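Local coordinates for spindle assembly checkpoint serine/threonine-protein kinase BUB1 (Saccharomyces cerevisiae, PDB 3ESL) that signals in the spindle assembly checkpoint as a serine/threonine kinase, delaying anaphase until chromosomes are bioriented, and is represented here by its conserved all-helical N-terminal domain, at residues N9-A14 / M37-T42; E16-N21 / L30-D35; C63-Q68 / R196-S201. All blocks are in the same frame, centred on the assembly; numbering follows the deposited sequence.

Contact 1 (N9-A14 / M37-T42); sequences NQTKIA and MIWIST
T11 and W39 make the main contact here, a CH-pi interaction in which the methyl CG2 of T11 lies over one face of the indole. T11 CG2 is 3.8 Å from the centroid of the five-membered ring of W39 and 24° off its normal, which places it above the face, though displaced toward the rim. The nearest ring atom is a fusion carbon, CE2: T11 CG2 to W39 CE2 measures 3.5 Å. T11 CB continues the contact onto the six-membered ring, 3.6 Å from W39 CZ2. The indole reaches across because its CG is anti to the backbone N (chi1 176°), and the T11 hydroxyl is turned to its own helix, where OG1 bonds Q7 O.

Plain van der Waals contact adds K12, whose backbone N lies 3.7 Å from W39 CH2 and whose CB is 3.9 Å from the same atom. The approach is oblique. Both segments belong to long helices of the all-alpha, TPR-like domain of BUB1; helix 4-21 packs beside helix 29-47 through W39, while M37 and I40 touch the following helix 49-67. The face of helix 29-47 used here is thus distinct from the one directed further into the array.

No hydrogen bond passes directly between 9-14 and 37-42, but the helices are joined close by: the K12 chain bends at chi3 (77°) and NZ hydrogen-bonds the hydroxyl of Y44, on helix 29-47, whose ring also meets that of W39 at a shallow angle. Within 37-42 the turn widens to a pi-type one at 40-42. There T42 OG1 donates to I38 O at 2.7 Å, whereas T42 N makes only weak bonds to I38 O and W39 O.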
# COMPACT_ATOMS: atom_id res chain seq x y z
N ASN A 9 -19.05 19.65 -6.14
CA ASN A 9 -20.02 18.58 -5.87
C ASN A 9 -20.55 17.88 -7.11
O ASN A 9 -20.82 16.67 -7.07
CB ASN A 9 -21.17 19.07 -5.00
CG ASN A 9 -20.96 18.72 -3.55
OD1 ASN A 9 -21.42 17.67 -3.09
ND2 ASN A 9 -20.23 19.57 -2.84
N GLN A 10 -20.72 18.62 -8.20
CA GLN A 10 -21.14 18.01 -9.45
C GLN A 10 -20.05 17.06 -9.95
O GLN A 10 -20.35 15.99 -10.48
CB GLN A 10 -21.44 19.07 -10.51
CG GLN A 10 -22.63 19.94 -10.15
CD GLN A 10 -22.92 21.01 -11.18
OE1 GLN A 10 -22.02 21.55 -11.81
NE2 GLN A 10 -24.20 21.31 -11.34
N THR A 11 -18.80 17.48 -9.78
CA THR A 11 -17.66 16.68 -10.24
C THR A 11 -17.61 15.37 -9.46
O THR A 11 -17.38 14.31 -10.05
CB THR A 11 -16.32 17.45 -10.15
OG1 THR A 11 -16.35 18.57 -11.05
CG2 THR A 11 -15.15 16.56 -10.57
N LYS A 12 -17.85 15.46 -8.15
CA LYS A 12 -17.90 14.28 -7.29
C LYS A 12 -18.96 13.30 -7.77
O LYS A 12 -18.71 12.10 -7.92
CB LYS A 12 -18.14 14.67 -5.82
CG LYS A 12 -18.22 13.46 -4.89
CD LYS A 12 -18.24 13.84 -3.41
CE LYS A 12 -19.61 14.35 -2.98
NZ LYS A 12 -19.64 14.58 -1.50
N ILE A 13 -20.17 13.81 -8.04
CA ILE A 13 -21.24 12.95 -8.51
C ILE A 13 -20.95 12.38 -9.90
O ILE A 13 -21.27 11.23 -10.18
CB ILE A 13 -22.62 13.68 -8.46
CG1 ILE A 13 -22.95 14.03 -6.99
CG2 ILE A 13 -23.71 12.81 -9.08
CD1 ILE A 13 -24.16 14.93 -6.81
N ALA A 14 -20.34 13.19 -10.77
CA ALA A 14 -19.94 12.74 -12.10
C ALA A 14 -18.98 11.53 -11.99
O ALA A 14 -19.16 10.52 -12.68
CB ALA A 14 -19.30 13.88 -12.90
N MET A 37 -9.32 9.74 -7.28
CA MET A 37 -8.56 9.91 -6.05
C MET A 37 -7.64 11.14 -6.07
O MET A 37 -7.52 11.86 -5.07
CB MET A 37 -7.77 8.63 -5.74
CG MET A 37 -8.69 7.50 -5.33
SD MET A 37 -7.74 6.01 -4.95
CE MET A 37 -7.01 5.59 -6.52
N ILE A 38 -7.02 11.40 -7.21
CA ILE A 38 -6.16 12.56 -7.36
C ILE A 38 -7.02 13.82 -7.22
O ILE A 38 -6.62 14.75 -6.52
CB ILE A 38 -5.40 12.54 -8.70
CG1 ILE A 38 -4.34 11.41 -8.67
CG2 ILE A 38 -4.71 13.89 -8.98
CD1 ILE A 38 -3.77 11.08 -10.01
N TRP A 39 -8.20 13.81 -7.84
CA TRP A 39 -9.12 14.96 -7.75
C TRP A 39 -9.59 15.19 -6.31
O TRP A 39 -9.62 16.33 -5.82
CB TRP A 39 -10.31 14.79 -8.69
CG TRP A 39 -11.30 15.91 -8.53
CD1 TRP A 39 -11.25 17.15 -9.12
CD2 TRP A 39 -12.47 15.91 -7.70
NE1 TRP A 39 -12.31 17.92 -8.70
CE2 TRP A 39 -13.08 17.18 -7.84
CE3 TRP A 39 -13.06 14.96 -6.85
CZ2 TRP A 39 -14.26 17.53 -7.16
CZ3 TRP A 39 -14.24 15.30 -6.17
CH2 TRP A 39 -14.82 16.58 -6.33
N ILE A 40 -9.97 14.12 -5.62
CA ILE A 40 -10.39 14.24 -4.23
C ILE A 40 -9.28 14.82 -3.36
O ILE A 40 -9.52 15.72 -2.55
CB ILE A 40 -10.78 12.88 -3.62
CG1 ILE A 40 -11.97 12.27 -4.36
CG2 ILE A 40 -11.11 13.04 -2.12
CD1 ILE A 40 -12.13 10.77 -4.09
N SER A 41 -8.07 14.29 -3.52
CA SER A 41 -6.96 14.63 -2.63
C SER A 41 -6.41 16.03 -2.90
O SER A 41 -5.68 16.58 -2.07
CB SER A 41 -5.86 13.57 -2.73
OG SER A 41 -5.28 13.57 -4.02
N THR A 42 -6.74 16.60 -4.05
CA THR A 42 -6.29 17.93 -4.40
C THR A 42 -7.45 18.92 -4.32
O THR A 42 -7.50 19.74 -3.40
CB THR A 42 -5.60 17.98 -5.79
OG1 THR A 42 -6.50 17.48 -6.79
CG2 THR A 42 -4.31 17.14 -5.79

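Contact 2 (E16-N21 / L30-D35); sequences EQRLLN and LDLFLD
Both methyls of L32 meet R18 on the facing helix, CD1 its guanidinium and CD2 its backbone, and CD2 also reaches L19. CD1 sits under the flat guanidinium of R18, 3.6 Å from the plane and over its centre, with R18 CZ the nearest atom at 3.7 Å from L32 CD1. The other methyl, CD2, rests against the backbone at R18 O and is 3.9 Å from L19 CD2. A bend at chi3 (74°) folds the R18 chain so that its end comes over the leucine rather than running straight past it. The guanidinium face is therefore given to an apolar group, while an N-H is used for polar contact: a water accepts from R18 NH1 at 2.8 Å and donates to D35 OD2 at 2.9 Å, bridging charges whose own atoms, R18 NH1 and D35 OD2, stand 5.2 Å apart.

L19 and F33 cross at about a right angle. L19 CD2 lies 4.1 Å from the centroid of the F33 ring and 23° off the normal, a CH-pi contact over the face. R62 of helix 49-67 touches both side chains, and L23 of the connecting loop packs on L32 and F33. With local axes 10.6 Å apart and 168° between their directions, helices 4-21 and 29-47 form an antiparallel helical hairpin, as in TPR-like folds.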
# COMPACT_ATOMS: atom_id res chain seq x y z
N GLU A 16 -18.68 9.50 -9.37
CA GLU A 16 -19.40 8.40 -8.73
C GLU A 16 -20.24 7.65 -9.76
O GLU A 16 -20.28 6.41 -9.75
CB GLU A 16 -20.26 8.90 -7.56
CG GLU A 16 -19.47 9.38 -6.35
CD GLU A 16 -18.84 8.25 -5.53
OE1 GLU A 16 -19.27 7.09 -5.68
OE2 GLU A 16 -17.93 8.53 -4.72
N GLN A 17 -20.88 8.39 -10.67
CA GLN A 17 -21.65 7.78 -11.75
C GLN A 17 -20.77 6.99 -12.71
O GLN A 17 -21.17 5.92 -13.17
CB GLN A 17 -22.43 8.85 -12.52
CG GLN A 17 -23.61 9.40 -11.74
CD GLN A 17 -24.34 10.50 -12.48
OE1 GLN A 17 -25.33 11.05 -11.99
NE2 GLN A 17 -23.86 10.84 -13.68
N ARG A 18 -19.59 7.52 -13.03
CA ARG A 18 -18.64 6.83 -13.89
C ARG A 18 -18.18 5.50 -13.28
O ARG A 18 -18.03 4.52 -14.00
CB ARG A 18 -17.44 7.73 -14.20
CG ARG A 18 -17.76 8.89 -15.14
CD ARG A 18 -16.51 9.68 -15.50
NE ARG A 18 -15.67 8.93 -16.43
CZ ARG A 18 -14.43 9.26 -16.78
NH1 ARG A 18 -13.85 10.34 -16.28
NH2 ARG A 18 -13.76 8.49 -17.64
N LEU A 19 -17.98 5.48 -11.97
CA LEU A 19 -17.62 4.23 -11.28
C LEU A 19 -18.73 3.20 -11.46
O LEU A 19 -18.46 2.01 -11.65
CB LEU A 19 -17.33 4.46 -9.80
CG LEU A 19 -16.11 5.30 -9.41
CD1 LEU A 19 -16.02 5.45 -7.91
CD2 LEU A 19 -14.80 4.68 -9.97
N LEU A 20 -19.98 3.65 -11.40
CA LEU A 20 -21.11 2.73 -11.58
C LEU A 20 -21.33 2.31 -13.03
O LEU A 20 -21.70 1.16 -13.29
CB LEU A 20 -22.41 3.32 -11.01
CG LEU A 20 -22.49 3.70 -9.54
CD1 LEU A 20 -23.87 4.27 -9.24
CD2 LEU A 20 -22.18 2.51 -8.61
N ASN A 21 -21.12 3.23 -13.96
CA ASN A 21 -21.48 3.03 -15.37
C ASN A 21 -20.33 2.55 -16.27
O ASN A 21 -20.57 1.80 -17.21
CB ASN A 21 -22.02 4.33 -15.98
CG ASN A 21 -23.36 4.75 -15.39
OD1 ASN A 21 -24.05 3.96 -14.73
ND2 ASN A 21 -23.73 6.00 -15.64
N LEU A 30 -8.26 0.88 -13.33
CA LEU A 30 -7.45 1.56 -12.30
C LEU A 30 -7.31 3.06 -12.59
O LEU A 30 -7.32 3.88 -11.67
CB LEU A 30 -6.06 0.91 -12.20
CG LEU A 30 -5.13 1.52 -11.14
CD1 LEU A 30 -5.77 1.48 -9.76
CD2 LEU A 30 -3.81 0.75 -11.12
N ASP A 31 -7.21 3.41 -13.87
CA ASP A 31 -7.03 4.82 -14.26
C ASP A 31 -8.19 5.70 -13.81
O ASP A 31 -7.97 6.83 -13.39
CB ASP A 31 -6.82 4.93 -15.77
CG ASP A 31 -6.36 6.32 -16.19
OD1 ASP A 31 -5.32 6.77 -15.66
OD2 ASP A 31 -7.05 6.93 -17.03
N LEU A 32 -9.41 5.17 -13.86
CA LEU A 32 -10.59 5.96 -13.45
C LEU A 32 -10.54 6.19 -11.93
O LEU A 32 -10.75 7.32 -11.47
CB LEU A 32 -11.90 5.29 -13.90
CG LEU A 32 -13.20 5.94 -13.40
CD1 LEU A 32 -13.32 7.41 -13.82
CD2 LEU A 32 -14.42 5.13 -13.87
N PHE A 33 -10.26 5.14 -11.16
CA PHE A 33 -10.03 5.31 -9.72
C PHE A 33 -8.92 6.33 -9.44
O PHE A 33 -9.06 7.18 -8.55
CB PHE A 33 -9.66 3.98 -9.04
CG PHE A 33 -10.82 3.08 -8.78
CD1 PHE A 33 -11.78 3.41 -7.80
CD2 PHE A 33 -10.96 1.88 -9.49
CE1 PHE A 33 -12.85 2.54 -7.55
CE2 PHE A 33 -12.02 1.01 -9.24
CZ PHE A 33 -12.96 1.35 -8.27
N LEU A 34 -7.80 6.23 -10.17
CA LEU A 34 -6.69 7.16 -9.95
C LEU A 34 -7.10 8.61 -10.21
O LEU A 34 -6.78 9.50 -9.40
CB LEU A 34 -5.48 6.82 -10.83
CG LEU A 34 -4.73 5.55 -10.47
CD1 LEU A 34 -3.72 5.26 -11.57
CD2 LEU A 34 -4.03 5.70 -9.13
N ASP A 35 -7.81 8.85 -11.31
CA ASP A 35 -8.26 10.21 -11.66
C ASP A 35 -9.11 10.77 -10.53
O ASP A 35 -8.91 11.91 -10.08
CB ASP A 35 -9.08 10.20 -12.95
CG ASP A 35 -8.23 10.16 -14.20
OD1 ASP A 35 -7.01 10.42 -14.13
OD2 ASP A 35 -8.81 9.88 -15.27
O HOH W 1 -11.33 11.32 -15.66

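Contact 3 (C63-Q68 / R196-S201); sequences CLIYIQ and RKFLTS
K197 O, one residue before the F198 that meets I65, is gripped twice by S201: OG donates to it at 2.8 Å and the backbone N at 3.0 Å. The two donors arrive from opposite faces of the carbonyl plane, and the C=O...OG angle is 146°. R196 O has a similar pair of partners, T200 OG1 and T200 N, with OG1 at 3.0 Å from R196 O. These local bonds tie up two carbonyls in the last turn of helix 193-200, where the chain is about to end.

Across the contact itself everything is apolar. I65 CG1 lies over one face of the F198 ring, 3.7 Å above the plane and offset toward the rim; its distance to the centroid of that ring is 4.1 Å, at 25° from the normal. The other branch works at the same side of the ring, I65 CG2 being 3.7 Å from F198 CE1, and it also meets L199 more loosely, 4.3 Å from L199 CD2. F198 extends its ring toward helix 49-67 because CG is anti to the backbone N (chi1 -176°). With an alanine at F198, both branches of I65 would probably lose the ring they rest on, leaving the loose L199 contact to join the segments.

I195 and F194 of the same terminal helix touch I65 and L64, which places the segment in a broader apolar seam. Here the short C-terminal helix of the domain folds back, far along the chain, onto an early helix of the TPR-like array.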
# COMPACT_ATOMS: atom_id res chain seq x y z
N CYS A 63 -11.28 1.16 -4.59
CA CYS A 63 -10.25 0.87 -5.59
C CYS A 63 -9.52 -0.44 -5.25
O CYS A 63 -9.41 -1.34 -6.09
CB CYS A 63 -9.25 2.02 -5.63
SG CYS A 63 -7.86 1.68 -6.72
N LEU A 64 -9.04 -0.54 -4.01
CA LEU A 64 -8.26 -1.72 -3.61
C LEU A 64 -9.08 -3.00 -3.76
O LEU A 64 -8.61 -4.00 -4.31
CB LEU A 64 -7.74 -1.56 -2.19
CG LEU A 64 -6.76 -0.39 -2.01
CD1 LEU A 64 -6.28 -0.29 -0.54
CD2 LEU A 64 -5.56 -0.52 -2.97
N ILE A 65 -10.33 -2.92 -3.33
CA ILE A 65 -11.25 -4.07 -3.37
C ILE A 65 -11.60 -4.46 -4.81
O ILE A 65 -11.59 -5.64 -5.16
CB ILE A 65 -12.53 -3.79 -2.53
CG1 ILE A 65 -12.17 -3.75 -1.04
CG2 ILE A 65 -13.64 -4.83 -2.82
CD1 ILE A 65 -11.59 -5.05 -0.49
N TYR A 66 -11.87 -3.46 -5.65
CA TYR A 66 -12.24 -3.74 -7.03
C TYR A 66 -11.10 -4.35 -7.85
O TYR A 66 -11.30 -5.28 -8.63
CB TYR A 66 -12.73 -2.46 -7.71
CG TYR A 66 -13.40 -2.70 -9.04
CD1 TYR A 66 -14.76 -2.99 -9.11
CD2 TYR A 66 -12.68 -2.61 -10.23
CE1 TYR A 66 -15.38 -3.19 -10.33
CE2 TYR A 66 -13.29 -2.82 -11.45
CZ TYR A 66 -14.64 -3.11 -11.50
OH TYR A 66 -15.26 -3.31 -12.72
N ILE A 67 -9.90 -3.82 -7.65
CA ILE A 67 -8.76 -4.17 -8.49
C ILE A 67 -8.00 -5.42 -7.96
O ILE A 67 -7.34 -6.12 -8.74
CB ILE A 67 -7.82 -2.94 -8.67
CG1 ILE A 67 -8.57 -1.74 -9.28
CG2 ILE A 67 -6.54 -3.33 -9.45
CD1 ILE A 67 -8.94 -1.86 -10.78
N GLN A 68 -8.13 -5.71 -6.66
CA GLN A 68 -7.27 -6.72 -5.99
C GLN A 68 -7.26 -8.14 -6.59
O GLN A 68 -6.24 -8.82 -6.55
CB GLN A 68 -7.56 -6.83 -4.49
CG GLN A 68 -8.96 -7.37 -4.15
CD GLN A 68 -9.17 -7.67 -2.68
OE1 GLN A 68 -10.29 -7.96 -2.24
NE2 GLN A 68 -8.10 -7.58 -1.90
N ARG A 196 -12.11 -6.41 5.58
CA ARG A 196 -13.20 -7.24 6.09
C ARG A 196 -14.46 -6.40 6.35
O ARG A 196 -15.58 -6.80 5.98
CB ARG A 196 -12.75 -8.01 7.33
CG ARG A 196 -11.64 -9.01 7.00
CD ARG A 196 -11.35 -9.94 8.17
NE ARG A 196 -10.44 -9.34 9.14
CZ ARG A 196 -10.75 -9.11 10.41
NH1 ARG A 196 -11.96 -9.41 10.88
NH2 ARG A 196 -9.84 -8.57 11.22
N LYS A 197 -14.27 -5.23 6.96
CA LYS A 197 -15.39 -4.31 7.23
C LYS A 197 -16.07 -3.84 5.95
O LYS A 197 -17.31 -3.75 5.88
CB LYS A 197 -14.91 -3.11 8.06
CG LYS A 197 -16.03 -2.10 8.34
CD LYS A 197 -15.50 -0.71 8.64
CE LYS A 197 -15.50 -0.42 10.12
NZ LYS A 197 -15.67 1.03 10.39
N PHE A 198 -15.26 -3.54 4.93
CA PHE A 198 -15.81 -3.15 3.63
C PHE A 198 -16.71 -4.25 3.05
O PHE A 198 -17.82 -3.98 2.60
CB PHE A 198 -14.68 -2.82 2.65
CG PHE A 198 -15.17 -2.33 1.31
CD1 PHE A 198 -15.61 -3.22 0.33
CD2 PHE A 198 -15.20 -0.96 1.04
CE1 PHE A 198 -16.06 -2.76 -0.90
CE2 PHE A 198 -15.65 -0.50 -0.18
CZ PHE A 198 -16.08 -1.40 -1.16
N LEU A 199 -16.22 -5.48 3.10
CA LEU A 199 -16.92 -6.61 2.50
C LEU A 199 -18.22 -6.95 3.24
O LEU A 199 -19.22 -7.32 2.62
CB LEU A 199 -16.00 -7.83 2.41
CG LEU A 199 -14.83 -7.69 1.41
CD1 LEU A 199 -13.83 -8.81 1.59
CD2 LEU A 199 -15.33 -7.62 -0.03
N THR A 200 -18.20 -6.81 4.56
CA THR A 200 -19.36 -7.18 5.38
C THR A 200 -20.41 -6.08 5.40
O THR A 200 -21.60 -6.35 5.63
CB THR A 200 -18.95 -7.58 6.81
OG1 THR A 200 -18.20 -6.52 7.44
CG2 THR A 200 -18.10 -8.84 6.78
N SER A 201 -19.98 -4.84 5.15
CA SER A 201 -20.86 -3.68 5.12
C SER A 201 -21.56 -3.53 3.77
O SER A 201 -21.18 -4.15 2.77
CB SER A 201 -20.09 -2.40 5.44
OG SER A 201 -19.63 -2.40 6.78

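How the contacts relate
From the N terminus, helix 4-21 runs out and helix 29-47 returns beside it. Contact 2 closes the short loop between them, and contact 1, farther from the turn, closes a larger loop with contact 2 nested inside; their centres are about 10 Å apart. Contact 3 follows in series, opening on helix 49-67 and closing only at helix 193-200, so that its loop takes in most of the remaining domain. Contacts 1 and 2 each pack directly on contact 3, through C63: F33 CD1 of contact 2 lies 3.6 Å from C63 CB, and M37 CE of contact 1 is 4.0 Å from C63 SG. Helix 29-47 thereby connects the N-terminal helix to the one that receives the C terminus.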